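Side-chain contacts in hypothetical Membrane Spanning Protein (Bacillus cereus, PDB 2FB5), which probably catalyses the condensation of two ATP molecules into cyclic di-AMP, as one of three paralogous diadenylate cyclases, and is probably needed for efficient spore formation: residues A120-L123 / E124-Y128; S193-N197 / G198-T202. All coordinates share one frame; numbering follows the deposited sequence.

Contact 1: residues A120-L123 / E124-Y128; sequences APLL and ESIFY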
ATOM      1  N   ALA A 120      -0.959 -18.609 -24.520  1.00 21.30           N
ATOM      2  CA  ALA A 120      -2.185 -19.390 -24.508  1.00 21.93           C
ATOM      3  C   ALA A 120      -2.111 -20.658 -25.386  1.00 21.98           C
ATOM      4  O   ALA A 120      -2.443 -21.737 -24.894  1.00 22.83           O
ATOM      5  CB  ALA A 120      -3.405 -18.515 -24.842  1.00 22.60           C
ATOM      6  N   PRO A 121      -1.663 -20.562 -26.666  1.00 22.32           N
ATOM      7  CA  PRO A 121      -1.535 -21.828 -27.413  1.00 22.44           C
ATOM      8  C   PRO A 121      -0.730 -22.924 -26.670  1.00 22.53           C
ATOM      9  O   PRO A 121      -1.100 -24.096 -26.723  1.00 22.62           O
ATOM     10  CB  PRO A 121      -0.822 -21.409 -28.694  1.00 22.45           C
ATOM     11  CG  PRO A 121      -1.298 -19.980 -28.923  1.00 22.74           C
ATOM     12  CD  PRO A 121      -1.343 -19.396 -27.522  1.00 22.84           C
ATOM     13  N   LEU A 122       0.349 -22.559 -25.985  1.00 21.93           N
ATOM     14  CA  LEU A 122       1.138 -23.588 -25.312  1.00 22.02           C
ATOM     15  C   LEU A 122       0.380 -24.215 -24.130  1.00 21.89           C
ATOM     16  O   LEU A 122       0.393 -25.445 -23.934  1.00 22.90           O
ATOM     17  CB  LEU A 122       2.514 -23.052 -24.900  1.00 21.55           C
ATOM     18  CG  LEU A 122       3.397 -24.021 -24.094  1.00 22.74           C
ATOM     19  CD1 LEU A 122       3.620 -25.343 -24.837  1.00 22.99           C
ATOM     20  CD2 LEU A 122       4.737 -23.373 -23.773  1.00 22.09           C
ATOM     21  N   LEU A 123      -0.296 -23.391 -23.345  1.00 22.39           N
ATOM     22  CA  LEU A 123      -1.088 -23.924 -22.225  1.00 22.71           C
ATOM     23  C   LEU A 123      -2.176 -24.853 -22.763  1.00 23.39           C
ATOM     24  O   LEU A 123      -2.443 -25.918 -22.199  1.00 23.28           O
ATOM     25  CB  LEU A 123      -1.721 -22.792 -21.409  1.00 22.45           C
ATOM     26  CG  LEU A 123      -0.812 -21.940 -20.522  1.00 22.05           C
ATOM     27  CD1 LEU A 123      -1.545 -20.686 -20.068  1.00 21.14           C
ATOM     28  CD2 LEU A 123      -0.351 -22.766 -19.317  1.00 20.81           C
ATOM     29  N   GLU A 124      -2.809 -24.445 -23.859  1.00 23.47           N
ATOM     30  CA  GLU A 124      -3.891 -25.246 -24.428  1.00 24.36           C
ATOM     31  C   GLU A 124      -3.382 -26.561 -25.016  1.00 24.01           C
ATOM     32  O   GLU A 124      -4.052 -27.583 -24.925  1.00 24.84           O
ATOM     33  CB  GLU A 124      -4.673 -24.449 -25.475  1.00 23.79           C
ATOM     34  CG  GLU A 124      -5.434 -23.248 -24.917  1.00 24.29           C
ATOM     35  CD  GLU A 124      -5.960 -22.344 -26.027  1.00 26.64           C
ATOM     36  OE1 GLU A 124      -6.381 -22.893 -27.062  1.00 31.28           O
ATOM     37  OE2 GLU A 124      -5.960 -21.106 -25.877  1.00 28.51           O
ATOM     38  N   SER A 125      -2.189 -26.520 -25.605  1.00 23.72           N
ATOM     39  CA  SER A 125      -1.540 -27.697 -26.152  1.00 23.07           C
ATOM     40  C   SER A 125      -1.199 -28.701 -25.033  1.00 22.79           C
ATOM     41  O   SER A 125      -1.438 -29.908 -25.167  1.00 21.79           O
ATOM     42  CB  SER A 125      -0.279 -27.264 -26.902  1.00 23.75           C
ATOM     43  OG  SER A 125       0.441 -28.376 -27.390  1.00 25.23           O
ATOM     44  N   ILE A 126      -0.662 -28.198 -23.928  1.00 22.06           N
ATOM     45  CA  ILE A 126      -0.300 -29.054 -22.781  1.00 22.50           C
ATOM     46  C   ILE A 126      -1.491 -29.868 -22.275  1.00 22.82           C
ATOM     47  O   ILE A 126      -1.342 -31.045 -21.927  1.00 23.35           O
ATOM     48  CB  ILE A 126       0.323 -28.224 -21.629  1.00 21.97           C
ATOM     49  CG1 ILE A 126       1.735 -27.759 -22.038  1.00 22.61           C
ATOM     50  CG2 ILE A 126       0.382 -29.053 -20.303  1.00 21.83           C
ATOM     51  CD1 ILE A 126       2.306 -26.578 -21.207  1.00 22.11           C
ATOM     52  N   PHE A 127      -2.671 -29.241 -22.239  1.00 23.41           N
ATOM     53  CA  PHE A 127      -3.880 -29.881 -21.705  1.00 24.07           C
ATOM     54  C   PHE A 127      -4.814 -30.484 -22.758  1.00 25.31           C
ATOM     55  O   PHE A 127      -5.990 -30.794 -22.471  1.00 24.94           O
ATOM     56  CB  PHE A 127      -4.639 -28.897 -20.805  1.00 23.77           C
ATOM     57  CG  PHE A 127      -3.896 -28.555 -19.562  1.00 23.91           C
ATOM     58  CD1 PHE A 127      -3.692 -29.520 -18.587  1.00 22.32           C
ATOM     59  CD2 PHE A 127      -3.360 -27.296 -19.381  1.00 22.82           C
ATOM     60  CE1 PHE A 127      -2.985 -29.224 -17.426  1.00 23.65           C
ATOM     61  CE2 PHE A 127      -2.660 -26.992 -18.218  1.00 23.89           C
ATOM     62  CZ  PHE A 127      -2.476 -27.972 -17.240  1.00 22.46           C
ATOM     63  N   TYR A 128      -4.306 -30.660 -23.977  1.00 25.83           N
ATOM     64  CA  TYR A 128      -5.088 -31.370 -24.990  1.00 26.28           C
ATOM     65  C   TYR A 128      -5.247 -32.837 -24.572  1.00 26.19           C
ATOM     66  O   TYR A 128      -4.264 -33.501 -24.285  1.00 26.21           O
ATOM     67  CB  TYR A 128      -4.452 -31.243 -26.369  1.00 27.01           C
ATOM     68  CG  TYR A 128      -5.435 -31.559 -27.459  1.00 27.57           C
ATOM     69  CD1 TYR A 128      -6.237 -30.559 -28.003  1.00 28.47           C
ATOM     70  CD2 TYR A 128      -5.592 -32.866 -27.921  1.00 28.32           C
ATOM     71  CE1 TYR A 128      -7.166 -30.847 -29.006  1.00 29.53           C
ATOM     72  CE2 TYR A 128      -6.513 -33.166 -28.913  1.00 29.08           C
ATOM     73  CZ  TYR A 128      -7.295 -32.149 -29.448  1.00 28.49           C
ATOM     74  OH  TYR A 128      -8.210 -32.445 -30.429  1.00 29.80           O
TER
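Glu124 reaches back along Ala120 one turn earlier in the short amphipathic helix 120-126 of the diadenylate cyclase domain, its CG 3.4 Å from Ala120 O. Its side chain runs extended beyond CG, chi2 169°, and brings OE2 to 3.8 Å from Ala120 CB. On the neighbouring side of the helix, Leu122 and Ile126 lie obliquely across one another: the CD1 end of Ile126 reaches back to the isopropyl end of Leu122, with Leu122 CG 4.0 Å from Ile126 CD1. Ile126 CG1 also passes close to the carbonyl oxygen of Leu122.

The backbone beneath these pairs carries regular i to i+4 bonds, from Glu124 N to Ala120 O, Ser125 N to Pro121 O and Ile126 N to Leu122 O, each 2.9 Å. The next is weak, 3.3 Å from Phe127 N to Leu123 O, and Phe127 is where helical geometry ends.

Further out, the carboxylate of Glu124 is gripped at both oxygens, OE1 by a salt bridge to Arg90 and OE2 by a hydrogen bond with His86 ND1, which ties this helix to helix 77-90. Leu123, Ile126 and Phe127 face the central sheet, all three touching Val138. Over the centre of the Phe127 ring, on one face, sits the Ile126 CG2 methyl, 4.1 Å above the ring plane.

Contact 2: residues S193-N197 / G198-T202; sequences SFALN and GILYT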
ATOM      1  N   SER A 193     -12.576 -23.065 -11.810  1.00 27.43           N
ATOM      2  CA  SER A 193     -12.411 -22.710 -10.402  1.00 26.63           C
ATOM      3  C   SER A 193     -10.981 -22.228 -10.137  1.00 25.71           C
ATOM      4  O   SER A 193     -10.088 -22.443 -10.963  1.00 25.29           O
ATOM      5  CB  SER A 193     -12.628 -23.956  -9.538  1.00 26.53           C
ATOM      6  OG  SER A 193     -13.915 -24.501  -9.721  1.00 28.66           O
ATOM      7  N   PHE A 194     -10.760 -21.583  -8.996  1.00 24.61           N
ATOM      8  CA  PHE A 194      -9.406 -21.546  -8.431  1.00 24.33           C
ATOM      9  C   PHE A 194      -9.430 -21.889  -6.960  1.00 23.95           C
ATOM     10  O   PHE A 194     -10.425 -21.623  -6.278  1.00 24.32           O
ATOM     11  CB  PHE A 194      -8.664 -20.225  -8.683  1.00 24.06           C
ATOM     12  CG  PHE A 194      -9.241 -19.033  -7.959  1.00 24.62           C
ATOM     13  CD1 PHE A 194      -8.934 -18.792  -6.628  1.00 24.92           C
ATOM     14  CD2 PHE A 194     -10.050 -18.126  -8.634  1.00 24.78           C
ATOM     15  CE1 PHE A 194      -9.447 -17.685  -5.960  1.00 25.54           C
ATOM     16  CE2 PHE A 194     -10.562 -17.006  -7.973  1.00 26.65           C
ATOM     17  CZ  PHE A 194     -10.264 -16.794  -6.632  1.00 25.53           C
ATOM     18  N   ALA A 195      -8.348 -22.494  -6.488  1.00 23.24           N
ATOM     19  CA  ALA A 195      -8.158 -22.727  -5.066  1.00 23.18           C
ATOM     20  C   ALA A 195      -7.175 -21.715  -4.508  1.00 23.29           C
ATOM     21  O   ALA A 195      -6.140 -21.418  -5.125  1.00 22.84           O
ATOM     22  CB  ALA A 195      -7.645 -24.142  -4.806  1.00 22.90           C
ATOM     23  N   LEU A 196      -7.504 -21.205  -3.329  1.00 23.39           N
ATOM     24  CA  LEU A 196      -6.649 -20.274  -2.613  1.00 23.95           C
ATOM     25  C   LEU A 196      -6.848 -20.498  -1.118  1.00 24.62           C
ATOM     26  O   LEU A 196      -7.973 -20.460  -0.615  1.00 24.74           O
ATOM     27  CB  LEU A 196      -6.971 -18.828  -2.986  1.00 24.00           C
ATOM     28  CG  LEU A 196      -6.058 -17.762  -2.360  1.00 24.83           C
ATOM     29  CD1 LEU A 196      -4.679 -17.765  -3.020  1.00 23.42           C
ATOM     30  CD2 LEU A 196      -6.712 -16.387  -2.474  1.00 26.14           C
ATOM     31  N   ASN A 197      -5.754 -20.752  -0.419  1.00 25.13           N
ATOM     32  CA  ASN A 197      -5.794 -20.961   1.034  1.00 26.77           C
ATOM     33  C   ASN A 197      -6.834 -22.001   1.489  1.00 26.80           C
ATOM     34  O   ASN A 197      -7.580 -21.786   2.454  1.00 27.54           O
ATOM     35  CB  ASN A 197      -5.966 -19.616   1.781  1.00 27.17           C
ATOM     36  CG  ASN A 197      -5.807 -19.759   3.304  1.00 30.48           C
ATOM     37  OD1 ASN A 197      -4.964 -20.523   3.785  1.00 32.85           O
ATOM     38  ND2 ASN A 197      -6.625 -19.018   4.062  1.00 33.43           N
ATOM     39  N   GLY A 198      -6.894 -23.125   0.785  1.00 26.82           N
ATOM     40  CA  GLY A 198      -7.739 -24.239   1.213  1.00 26.77           C
ATOM     41  C   GLY A 198      -9.189 -24.143   0.771  1.00 27.10           C
ATOM     42  O   GLY A 198      -9.980 -25.022   1.080  1.00 26.50           O
ATOM     43  N   ILE A 199      -9.530 -23.090   0.024  1.00 26.61           N
ATOM     44  CA  ILE A 199     -10.907 -22.875  -0.410  1.00 27.10           C
ATOM     45  C   ILE A 199     -11.001 -22.861  -1.932  1.00 27.21           C
ATOM     46  O   ILE A 199     -10.180 -22.227  -2.596  1.00 26.75           O
ATOM     47  CB  ILE A 199     -11.502 -21.572   0.202  1.00 27.08           C
ATOM     48  CG1 ILE A 199     -11.551 -21.698   1.732  1.00 28.15           C
ATOM     49  CG2 ILE A 199     -12.919 -21.294  -0.353  1.00 27.44           C
ATOM     50  CD1 ILE A 199     -11.666 -20.375   2.474  1.00 31.20           C
ATOM     51  N   LEU A 200     -11.995 -23.565  -2.470  1.00 27.09           N
ATOM     52  CA  LEU A 200     -12.232 -23.595  -3.910  1.00 27.72           C
ATOM     53  C   LEU A 200     -13.330 -22.610  -4.301  1.00 27.57           C
ATOM     54  O   LEU A 200     -14.433 -22.657  -3.735  1.00 26.87           O
ATOM     55  CB  LEU A 200     -12.616 -25.021  -4.333  1.00 27.88           C
ATOM     56  CG  LEU A 200     -12.723 -25.349  -5.823  1.00 28.40           C
ATOM     57  CD1 LEU A 200     -11.341 -25.380  -6.470  1.00 27.87           C
ATOM     58  CD2 LEU A 200     -13.416 -26.702  -5.988  1.00 28.38           C
ATOM     59  N   TYR A 201     -13.031 -21.727  -5.261  1.00 27.21           N
ATOM     60  CA  TYR A 201     -13.981 -20.708  -5.728  1.00 27.62           C
ATOM     61  C   TYR A 201     -14.318 -20.904  -7.194  1.00 28.38           C
ATOM     62  O   TYR A 201     -13.418 -21.028  -8.020  1.00 27.69           O
ATOM     63  CB  TYR A 201     -13.402 -19.292  -5.585  1.00 26.81           C
ATOM     64  CG  TYR A 201     -13.007 -18.906  -4.182  1.00 26.30           C
ATOM     65  CD1 TYR A 201     -13.939 -18.342  -3.304  1.00 24.56           C
ATOM     66  CD2 TYR A 201     -11.705 -19.109  -3.728  1.00 24.04           C
ATOM     67  CE1 TYR A 201     -13.575 -17.981  -2.008  1.00 26.65           C
ATOM     68  CE2 TYR A 201     -11.330 -18.749  -2.446  1.00 25.79           C
ATOM     69  CZ  TYR A 201     -12.268 -18.185  -1.587  1.00 26.91           C
ATOM     70  OH  TYR A 201     -11.892 -17.847  -0.309  1.00 26.38           O
ATOM     71  N   THR A 202     -15.609 -20.903  -7.514  1.00 29.34           N
ATOM     72  CA  THR A 202     -16.054 -20.975  -8.897  1.00 30.78           C
ATOM     73  C   THR A 202     -15.815 -19.630  -9.550  1.00 31.74           C
ATOM     74  O   THR A 202     -16.072 -18.589  -8.948  1.00 31.68           O
ATOM     75  CB  THR A 202     -17.550 -21.376  -8.988  1.00 30.77           C
ATOM     76  OG1 THR A 202     -17.737 -22.619  -8.303  1.00 31.45           O
ATOM     77  CG2 THR A 202     -17.993 -21.553 -10.435  1.00 31.27           C
TER
HETATM   78  O   HOH W   1     -15.913 -24.500  -7.780  1.00 40.44           O
HETATM   79  O   HOH W   2      -9.379 -18.378   0.354  1.00 26.06           O
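Phe194 and Tyr201 sit cross-strand from each other on a tight beta hairpin, strands 193-196 and 199-202 being joined by a type I' turn from Leu196 to Ile199. Their rings cross at a slant, planes 40° apart and centroids 5.3 Å apart. The closest approach is Phe194 CE1 to Tyr201 CD2, 3.5 Å. Phe194 takes a chi1 of 68°, which sets CG between its own backbone N and carbonyl carbon and swings the ring across toward the partner strand. There Tyr201 CB makes a CH-pi contact, 4.3 Å from the Phe194 ring centroid and close to the ring normal. One face of the Tyr201 ring receives Ile199 CG2, 3.4 Å above the plane and offset toward the rim. At its far end a water bridges Tyr201 OH and Leu196 O, donating to the carbonyl and lying in the plane of the ring.

Beneath the aromatics, Phe194 and Tyr201 form a hydrogen-bonded antiparallel pair, with Tyr201 N to Phe194 O at 2.8 Å and nearly straight. At the turn, Ile199 N meets Leu196 O from above the carbonyl plane, 3.1 Å away. Gly198, with a positive phi of 85°, holds a turn position where a CB would run into Asn197 O.

On the reverse face, Leu200 CD1 lies 3.6 Å from Ser193 CB, and a second water links Ser193 OG to Thr202 OG1.

Strand 192-196 is hydrogen-bonded to strand 181-185 on its other side, leaving 199-203 outermost within the chain. Helix 166-175 covers the face with Ala195 and Leu200 and supplies Ser175 OG to Gly198 N, while Phe194 and Leu196 meet Ile66 and Tyr69 of helix 47-70.

Contact 1 and contact 2 belong to the same nucleotide-binding DisA-type domain but do not touch: their centres are 22 Å apart and their nearest atoms about 11 Å. The central mixed sheet connects them. Contact 1 is a short helix packed on strands 94-98, 137-141 and 144-150, whereas contact 2 supplies the last two strands at one edge of the sheet, with strand 181-185 between 94-98 and the hairpin. Their helical neighbours differ too, helix 77-90 for contact 1 and helices 166-175 and 47-70 for contact 2. Both contacts are packing within the cyclase fold, one against the middle of the sheet and the other at its edge.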